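Side-chain contact in endoglucanase (Fervidobacterium pennivorans DSM 9078, PDB 6KDD), which probably hydrolyses beta-glucosidic linkages in glucans such as cellulose, as glycoside hydrolase family 5 enzymes do: residues A[274-279]-A[315-320]. Sequence-based numbering, arbitrary orientation.
Sequences KWTESV and TAVVGE
A316 packs against T276 and E277 in a close, nonpolar helix-helix contact on the outside of a TIM barrel, where helix 269-285, which links the seventh and eighth strands, meets the C-terminal helix 313-318. The example illustrates how a small residue lets two helices draw together. The CA atoms of E277 and A316 lie only 4.3 Å apart, a spacing consistent with the single methyl group that A316 brings to the interface. That methyl enters against the backbone of the barrel helix: its CB lies 3.8 Å from the amide N of E277 and 3.9 Å from E277 CB. From E277 CB onward the chain leaves the interface, with CG anti to the backbone N (chi1 -175°) and the rest extended, and its carboxylate forms a salt bridge with K281, one turn further along the same helix.

T276 divides its two branches between different tasks. Its hydroxyl turns back to hydrogen-bond the carbonyl of R272, satisfying the polar atom within its own helix, while the methyl is left for the neighbour. On the other helix, V317 has its CB directed away from the barrel helix, yet its CG2 branch, lying beside the backbone N, still reaches the T276 methyl, and F55 packs on the same side chain. A polar tie spans the same two helices, R280 NE hydrogen-bonding the carbonyl O of A316 itself. Within the buried nonpolar patch, T276 CG2 lies 4.0 Å from A316 CB and meets V317 CG2 methyl to methyl at 3.6 Å.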
loop_
_atom_site.group_PDB
_atom_site.type_symbol
_atom_site.label_atom_id
_atom_site.label_comp_id
_atom_site.label_asym_id
_atom_site.label_seq_id
_atom_site.Cartn_x
_atom_site.Cartn_y
_atom_site.Cartn_z
ATOM N N LYS A 274 1.757 11.278 17.923
ATOM C CA LYS A 274 2.566 10.325 18.670
ATOM C C LYS A 274 2.485 8.915 18.101
ATOM O O LYS A 274 3.499 8.242 17.995
ATOM C CB LYS A 274 2.163 10.269 20.153
ATOM C CG LYS A 274 2.382 11.578 20.901
ATOM C CD LYS A 274 1.822 11.460 22.306
ATOM C CE LYS A 274 1.401 12.785 22.888
ATOM N NZ LYS A 274 0.333 12.579 23.899
ATOM N N TRP A 275 1.273 8.445 17.767
ATOM C CA TRP A 275 1.139 7.111 17.209
ATOM C C TRP A 275 1.971 6.995 15.924
ATOM O O TRP A 275 2.629 5.981 15.685
ATOM C CB TRP A 275 -0.349 6.822 16.913
ATOM C CG TRP A 275 -0.632 5.422 16.432
ATOM C CD1 TRP A 275 -0.948 4.317 17.181
ATOM C CD2 TRP A 275 -0.712 4.992 15.059
ATOM N NE1 TRP A 275 -1.156 3.218 16.387
ATOM C CE2 TRP A 275 -1.005 3.606 15.072
ATOM C CE3 TRP A 275 -0.512 5.648 13.829
ATOM C CZ2 TRP A 275 -1.155 2.871 13.896
ATOM C CZ3 TRP A 275 -0.608 4.891 12.671
ATOM C CH2 TRP A 275 -0.966 3.537 12.709
ATOM N N THR A 276 1.801 7.967 15.043
ATOM C CA THR A 276 2.428 7.908 13.709
ATOM C C THR A 276 3.956 7.905 13.831
ATOM O O THR A 276 4.647 7.096 13.217
ATOM C CB THR A 276 1.938 9.082 12.846
ATOM O OG1 THR A 276 0.523 8.976 12.691
ATOM C CG2 THR A 276 2.538 9.124 11.449
ATOM N N GLU A 277 4.485 8.803 14.667
ATOM C CA GLU A 277 5.920 8.843 14.921
ATOM C C GLU A 277 6.429 7.511 15.472
ATOM O O GLU A 277 7.454 6.964 15.037
ATOM C CB GLU A 277 6.236 10.031 15.841
ATOM C CG GLU A 277 7.726 10.219 16.064
ATOM C CD GLU A 277 8.153 11.308 17.045
ATOM O OE1 GLU A 277 7.321 12.171 17.429
ATOM O OE2 GLU A 277 9.335 11.299 17.417
ATOM N N SER A 278 5.674 6.942 16.425
ATOM C CA SER A 278 6.068 5.686 17.043
ATOM C C SER A 278 6.075 4.532 16.054
ATOM O O SER A 278 7.022 3.743 16.062
ATOM C CB SER A 278 5.166 5.347 18.196
ATOM O OG SER A 278 5.364 6.313 19.206
ATOM N N VAL A 279 4.988 4.399 15.266
ATOM C CA VAL A 279 4.914 3.369 14.245
ATOM C C VAL A 279 6.059 3.532 13.238
ATOM O O VAL A 279 6.722 2.550 12.861
ATOM C CB VAL A 279 3.533 3.349 13.564
ATOM C CG1 VAL A 279 3.580 2.520 12.299
ATOM C CG2 VAL A 279 2.486 2.745 14.513
ATOM N N THR A 315 6.056 15.647 9.809
ATOM C CA THR A 315 7.375 15.340 10.363
ATOM C C THR A 315 7.403 13.987 11.050
ATOM O O THR A 315 8.393 13.268 10.979
ATOM C CB THR A 315 7.863 16.414 11.354
ATOM O OG1 THR A 315 7.850 17.643 10.633
ATOM C CG2 THR A 315 9.276 16.130 11.822
ATOM N N ALA A 316 6.302 13.635 11.732
ATOM C CA ALA A 316 6.127 12.306 12.309
ATOM C C ALA A 316 6.334 11.233 11.230
ATOM O O ALA A 316 6.901 10.162 11.474
ATOM C CB ALA A 316 4.720 12.188 12.903
ATOM N N VAL A 317 5.894 11.533 10.005
ATOM C CA VAL A 317 6.005 10.536 8.939
ATOM C C VAL A 317 7.431 10.496 8.380
ATOM O O VAL A 317 8.004 9.431 8.217
ATOM C CB VAL A 317 4.983 10.864 7.835
ATOM C CG1 VAL A 317 5.244 10.077 6.560
ATOM C CG2 VAL A 317 3.576 10.648 8.368
ATOM N N VAL A 318 7.952 11.676 8.024
ATOM C CA VAL A 318 9.203 11.815 7.283
ATOM C C VAL A 318 10.433 11.708 8.204
ATOM O O VAL A 318 11.462 11.200 7.787
ATOM C CB VAL A 318 9.239 13.131 6.481
ATOM C CG1 VAL A 318 10.619 13.334 5.836
ATOM C CG2 VAL A 318 8.122 13.193 5.423
ATOM N N GLY A 319 10.357 12.227 9.428
ATOM C CA GLY A 319 11.492 12.172 10.351
ATOM C C GLY A 319 12.596 13.133 9.910
ATOM O O GLY A 319 12.287 14.162 9.313
ATOM N N GLU A 320 13.857 12.762 10.224
ATOM C CA GLU A 320 15.098 13.444 9.871
ATOM C C GLU A 320 15.287 14.700 10.725
ATOM O O GLU A 320 14.973 14.616 11.926
ATOM C CB GLU A 320 15.132 13.843 8.399
ATOM C CG GLU A 320 15.645 12.756 7.490
ATOM C CD GLU A 320 16.072 13.365 6.168
ATOM O OE1 GLU A 320 15.371 14.289 5.700
ATOM O OE2 GLU A 320 17.122 12.949 5.633
#